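Long-range contact in alpha-L-arabinosidase (PDB 6D25), which probably removes arabinofuranosyl side groups from arabinoxylans as a trimeric GH51 arabinofuranosidase, coping with internal di-substitutions: residues N344-D357 against L391-P403. Sequence-based numbering, arbitrary orientation.
Sequences NSLRDALVASLNFD and LTPTYHVFALYKP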
loop_
_atom_site.group_PDB
_atom_site.type_symbol
_atom_site.label_atom_id
_atom_site.label_comp_id
_atom_site.label_asym_id
_atom_site.label_seq_id
_atom_site.Cartn_x
_atom_site.Cartn_y
_atom_site.Cartn_z
ATOM N N ASN A 344 -12.883 -32.566 21.565
ATOM C CA ASN A 344 -14.140 -31.833 21.593
ATOM C C ASN A 344 -15.060 -32.598 22.545
ATOM O O ASN A 344 -15.465 -33.729 22.226
ATOM C CB ASN A 344 -14.656 -31.745 20.160
ATOM C CG ASN A 344 -15.689 -30.675 19.916
ATOM O OD1 ASN A 344 -16.783 -30.696 20.545
ATOM N ND2 ASN A 344 -15.404 -29.829 18.941
ATOM N N SER A 345 -15.275 -32.026 23.745
ATOM C CA SER A 345 -15.918 -32.728 24.826
ATOM C C SER A 345 -17.291 -32.122 25.114
ATOM O O SER A 345 -17.718 -31.154 24.487
ATOM C CB SER A 345 -15.047 -32.680 26.073
ATOM O OG SER A 345 -15.108 -31.386 26.654
ATOM N N LEU A 346 -17.965 -32.692 26.110
ATOM C CA LEU A 346 -19.226 -32.107 26.590
ATOM C C LEU A 346 -19.043 -30.613 26.935
ATOM O O LEU A 346 -19.982 -29.796 26.737
ATOM C CB LEU A 346 -19.731 -32.890 27.794
ATOM C CG LEU A 346 -21.056 -32.423 28.390
ATOM C CD1 LEU A 346 -22.195 -32.488 27.375
ATOM C CD2 LEU A 346 -21.371 -33.240 29.662
ATOM N N ARG A 347 -17.872 -30.256 27.449
ATOM C CA ARG A 347 -17.584 -28.850 27.780
ATOM C C ARG A 347 -17.746 -27.960 26.519
ATOM O O ARG A 347 -18.297 -26.854 26.565
ATOM C CB ARG A 347 -16.170 -28.753 28.355
ATOM C CG ARG A 347 -15.778 -27.355 28.834
ATOM C CD ARG A 347 -14.392 -27.309 29.456
ATOM N NE ARG A 347 -13.365 -27.787 28.549
ATOM C CZ ARG A 347 -12.080 -27.978 28.907
ATOM N NH1 ARG A 347 -11.643 -27.543 30.082
ATOM N NH2 ARG A 347 -11.269 -28.640 28.098
ATOM N N ASP A 348 -17.257 -28.454 25.394
ATOM C CA ASP A 348 -17.333 -27.733 24.100
ATOM C C ASP A 348 -18.784 -27.616 23.640
ATOM O O ASP A 348 -19.169 -26.577 23.079
ATOM C CB ASP A 348 -16.413 -28.377 23.082
ATOM C CG ASP A 348 -14.975 -28.318 23.571
ATOM O OD1 ASP A 348 -14.462 -27.170 23.684
ATOM O OD2 ASP A 348 -14.398 -29.378 23.946
ATOM N N ALA A 349 -19.589 -28.657 23.871
ATOM C CA ALA A 349 -21.028 -28.558 23.559
ATOM C C ALA A 349 -21.643 -27.390 24.330
ATOM O O ALA A 349 -22.382 -26.591 23.741
ATOM C CB ALA A 349 -21.717 -29.835 23.889
ATOM N N LEU A 350 -21.371 -27.309 25.647
ATOM C CA LEU A 350 -21.951 -26.198 26.418
ATOM C C LEU A 350 -21.441 -24.843 25.915
ATOM O O LEU A 350 -22.204 -23.857 25.925
ATOM C CB LEU A 350 -21.685 -26.392 27.919
ATOM C CG LEU A 350 -22.780 -27.181 28.640
ATOM C CD1 LEU A 350 -22.683 -28.676 28.366
ATOM C CD2 LEU A 350 -22.769 -26.942 30.114
ATOM N N VAL A 351 -20.158 -24.763 25.534
ATOM C CA VAL A 351 -19.648 -23.539 24.965
ATOM C C VAL A 351 -20.518 -23.133 23.770
ATOM O O VAL A 351 -20.936 -21.970 23.660
ATOM C CB VAL A 351 -18.157 -23.633 24.582
ATOM C CG1 VAL A 351 -17.737 -22.535 23.635
ATOM C CG2 VAL A 351 -17.286 -23.623 25.829
ATOM N N ALA A 352 -20.806 -24.076 22.880
ATOM C CA ALA A 352 -21.624 -23.747 21.703
ATOM C C ALA A 352 -23.034 -23.312 22.109
ATOM O O ALA A 352 -23.535 -22.316 21.575
ATOM C CB ALA A 352 -21.642 -24.920 20.752
ATOM N N SER A 353 -23.702 -24.024 23.036
ATOM C CA SER A 353 -25.085 -23.663 23.377
ATOM C C SER A 353 -25.121 -22.275 24.019
ATOM O O SER A 353 -26.022 -21.472 23.691
ATOM C CB SER A 353 -25.798 -24.689 24.247
ATOM O OG SER A 353 -25.166 -24.781 25.504
ATOM N N LEU A 354 -24.145 -21.955 24.830
ATOM C CA LEU A 354 -24.155 -20.638 25.497
ATOM C C LEU A 354 -23.956 -19.508 24.478
ATOM O O LEU A 354 -24.590 -18.453 24.575
ATOM C CB LEU A 354 -23.092 -20.601 26.587
ATOM C CG LEU A 354 -23.278 -21.583 27.736
ATOM C CD1 LEU A 354 -22.065 -21.557 28.640
ATOM C CD2 LEU A 354 -24.523 -21.259 28.515
ATOM N N ASN A 355 -23.093 -19.722 23.499
ATOM C CA ASN A 355 -22.851 -18.738 22.469
ATOM C C ASN A 355 -24.085 -18.543 21.582
ATOM O O ASN A 355 -24.461 -17.390 21.294
ATOM C CB ASN A 355 -21.598 -19.042 21.665
ATOM C CG ASN A 355 -20.361 -18.559 22.376
ATOM O OD1 ASN A 355 -19.961 -17.397 22.212
ATOM N ND2 ASN A 355 -19.729 -19.438 23.172
ATOM N N PHE A 356 -24.730 -19.629 21.172
ATOM C CA PHE A 356 -25.991 -19.497 20.406
ATOM C C PHE A 356 -27.064 -18.726 21.196
ATOM O O PHE A 356 -27.743 -17.872 20.626
ATOM C CB PHE A 356 -26.526 -20.858 20.000
ATOM C CG PHE A 356 -25.632 -21.632 19.064
ATOM C CD1 PHE A 356 -24.835 -20.989 18.123
ATOM C CD2 PHE A 356 -25.676 -23.013 19.048
ATOM C CE1 PHE A 356 -24.096 -21.711 17.192
ATOM C CE2 PHE A 356 -24.932 -23.723 18.114
ATOM C CZ PHE A 356 -24.125 -23.072 17.221
ATOM N N ASP A 357 -27.167 -19.003 22.490
ATOM C CA ASP A 357 -28.106 -18.262 23.337
ATOM C C ASP A 357 -27.779 -16.767 23.246
ATOM O O ASP A 357 -28.661 -15.931 22.999
ATOM C CB ASP A 357 -28.058 -18.737 24.788
ATOM C CG ASP A 357 -28.569 -20.152 25.069
ATOM O OD1 ASP A 357 -29.238 -20.766 24.162
ATOM O OD2 ASP A 357 -28.281 -20.664 26.231
ATOM N N LEU A 391 -18.398 -37.414 14.593
ATOM C CA LEU A 391 -19.145 -36.202 14.854
ATOM C C LEU A 391 -18.890 -35.776 16.306
ATOM O O LEU A 391 -18.981 -36.583 17.205
ATOM C CB LEU A 391 -20.638 -36.470 14.658
ATOM C CG LEU A 391 -21.047 -36.993 13.283
ATOM C CD1 LEU A 391 -22.532 -37.258 13.201
ATOM C CD2 LEU A 391 -20.725 -35.963 12.228
ATOM N N THR A 392 -18.594 -34.510 16.512
ATOM C CA THR A 392 -18.230 -34.026 17.855
ATOM C C THR A 392 -19.489 -33.614 18.637
ATOM O O THR A 392 -20.553 -33.386 18.080
ATOM C CB THR A 392 -17.269 -32.840 17.758
ATOM O OG1 THR A 392 -17.981 -31.735 17.186
ATOM C CG2 THR A 392 -16.024 -33.187 16.959
ATOM N N PRO A 393 -19.341 -33.449 19.949
ATOM C CA PRO A 393 -20.402 -32.877 20.744
ATOM C C PRO A 393 -20.873 -31.523 20.203
ATOM O O PRO A 393 -22.065 -31.231 20.239
ATOM C CB PRO A 393 -19.817 -32.759 22.159
ATOM C CG PRO A 393 -18.842 -33.876 22.196
ATOM C CD PRO A 393 -18.219 -33.857 20.807
ATOM N N THR A 394 -19.956 -30.726 19.683
ATOM C CA THR A 394 -20.292 -29.411 19.161
ATOM C C THR A 394 -21.200 -29.552 17.938
ATOM O O THR A 394 -22.157 -28.802 17.807
ATOM C CB THR A 394 -19.020 -28.619 18.821
ATOM O OG1 THR A 394 -18.276 -28.432 20.012
ATOM C CG2 THR A 394 -19.314 -27.280 18.171
ATOM N N TYR A 395 -20.920 -30.491 17.046
ATOM C CA TYR A 395 -21.787 -30.794 15.902
ATOM C C TYR A 395 -23.229 -30.980 16.349
ATOM O O TYR A 395 -24.166 -30.453 15.720
ATOM C CB TYR A 395 -21.309 -32.053 15.182
ATOM C CG TYR A 395 -22.181 -32.527 14.051
ATOM C CD1 TYR A 395 -23.258 -33.371 14.248
ATOM C CD2 TYR A 395 -21.924 -32.129 12.749
ATOM C CE1 TYR A 395 -24.064 -33.793 13.201
ATOM C CE2 TYR A 395 -22.700 -32.567 11.687
ATOM C CZ TYR A 395 -23.771 -33.415 11.907
ATOM O OH TYR A 395 -24.524 -33.831 10.833
ATOM N N HIS A 396 -23.402 -31.767 17.409
ATOM C CA HIS A 396 -24.740 -32.096 17.896
ATOM C C HIS A 396 -25.437 -30.839 18.412
ATOM O O HIS A 396 -26.665 -30.757 18.320
ATOM C CB HIS A 396 -24.675 -33.177 18.968
ATOM C CG HIS A 396 -24.168 -34.474 18.438
ATOM N ND1 HIS A 396 -24.702 -35.081 17.307
ATOM C CD2 HIS A 396 -23.174 -35.292 18.864
ATOM C CE1 HIS A 396 -24.100 -36.237 17.104
ATOM N NE2 HIS A 396 -23.121 -36.352 18.007
ATOM N N VAL A 397 -24.700 -29.862 18.925
ATOM C CA VAL A 397 -25.357 -28.620 19.350
ATOM C C VAL A 397 -25.827 -27.813 18.119
ATOM O O VAL A 397 -26.956 -27.275 18.118
ATOM C CB VAL A 397 -24.463 -27.784 20.270
ATOM C CG1 VAL A 397 -25.220 -26.547 20.754
ATOM C CG2 VAL A 397 -23.980 -28.584 21.468
ATOM N N PHE A 398 -25.023 -27.752 17.070
ATOM C CA PHE A 398 -25.487 -27.147 15.793
ATOM C C PHE A 398 -26.762 -27.849 15.311
ATOM O O PHE A 398 -27.710 -27.161 14.887
ATOM C CB PHE A 398 -24.394 -27.187 14.720
ATOM C CG PHE A 398 -23.376 -26.079 14.853
ATOM C CD1 PHE A 398 -22.449 -26.066 15.876
ATOM C CD2 PHE A 398 -23.371 -25.016 13.953
ATOM C CE1 PHE A 398 -21.533 -25.035 15.991
ATOM C CE2 PHE A 398 -22.456 -23.985 14.068
ATOM C CZ PHE A 398 -21.544 -23.991 15.073
ATOM N N ALA A 399 -26.792 -29.189 15.398
ATOM C CA ALA A 399 -27.982 -29.957 15.012
ATOM C C ALA A 399 -29.179 -29.578 15.904
ATOM O O ALA A 399 -30.249 -29.310 15.400
ATOM C CB ALA A 399 -27.721 -31.445 15.086
ATOM N N LEU A 400 -28.993 -29.527 17.218
ATOM C CA LEU A 400 -30.115 -29.237 18.147
ATOM C C LEU A 400 -30.686 -27.845 17.871
ATOM O O LEU A 400 -31.871 -27.655 18.035
ATOM C CB LEU A 400 -29.666 -29.299 19.610
ATOM C CG LEU A 400 -29.486 -30.723 20.172
ATOM C CD1 LEU A 400 -28.956 -30.688 21.608
ATOM C CD2 LEU A 400 -30.744 -31.575 20.088
ATOM N N TYR A 401 -29.830 -26.884 17.529
ATOM C CA TYR A 401 -30.262 -25.515 17.347
ATOM C C TYR A 401 -30.685 -25.232 15.900
ATOM O O TYR A 401 -30.939 -24.080 15.558
ATOM C CB TYR A 401 -29.177 -24.525 17.783
ATOM C CG TYR A 401 -29.117 -24.241 19.255
ATOM C CD1 TYR A 401 -28.568 -25.139 20.160
ATOM C CD2 TYR A 401 -29.538 -23.028 19.760
ATOM C CE1 TYR A 401 -28.483 -24.870 21.517
ATOM C CE2 TYR A 401 -29.463 -22.733 21.110
ATOM C CZ TYR A 401 -28.909 -23.642 21.993
ATOM O OH TYR A 401 -28.796 -23.296 23.326
ATOM N N LYS A 402 -30.781 -26.227 15.043
ATOM C CA LYS A 402 -31.258 -25.998 13.664
ATOM C C LYS A 402 -32.578 -25.205 13.590
ATOM O O LYS A 402 -32.727 -24.393 12.698
ATOM C CB LYS A 402 -31.520 -27.307 12.931
ATOM C CG LYS A 402 -30.499 -27.640 11.893
ATOM C CD LYS A 402 -30.742 -29.004 11.257
ATOM C CE LYS A 402 -31.714 -28.913 10.116
ATOM N NZ LYS A 402 -31.584 -30.118 9.275
ATOM N N PRO A 403 -33.547 -25.461 14.490
ATOM C CA PRO A 403 -34.776 -24.679 14.431
ATOM C C PRO A 403 -34.586 -23.161 14.650
ATOM O O PRO A 403 -35.470 -22.395 14.293
ATOM C CB PRO A 403 -35.636 -25.261 15.559
ATOM C CG PRO A 403 -35.104 -26.684 15.750
ATOM C CD PRO A 403 -33.631 -26.532 15.483
HETATM O O HOH W 1 -28.948 -23.323 26.339
#
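Asn344 OD1 takes two hydrogen bonds from Thr394: the hydroxyl OG1, 2.8 Å from OD1, lies in the carbonyl plane on a lone pair, while the backbone N comes from above that plane. A chi1 of -161° swings CG of Asn344 away from the backbone N, laying the amide against CB of the N-cap residue Thr392 and within reach of the first turn of helix 393-400. Pro393 touches Ala349 CB through its own CB, its CD and CG lying against the carbonyl O of Asn344; Ala349 CB also meets Val397 CG2 at 3.5 Å. Val397 is a knob in the hole formed by Ala349, Ala352, Ser353 and Phe356; the first three, being small, probably help the helix axes come within 8.0 Å at a crossing angle of -31°. Farther along, Phe356 makes a T-shaped stack: its CZ points at the centre of the Phe398 face, ring planes 82° apart. Its CB meanwhile lies over a face of Tyr401, a CH-pi contact 4.0 Å from the ring centroid. Tyr401 OH donates to Asp357 OD1 at 2.7 Å, from above the carboxylate plane, and a water bridges this hydroxyl to OD2; Ser432 and His430 also hold the carboxylate. Helix 346-361, an outer helix of the (beta/alpha)8 barrel between strands 319-325 and 366-371, packs on helix 285-312, while strands 441-447 and 513-519 of the C-terminal beta domain touch Leu350 and Tyr401.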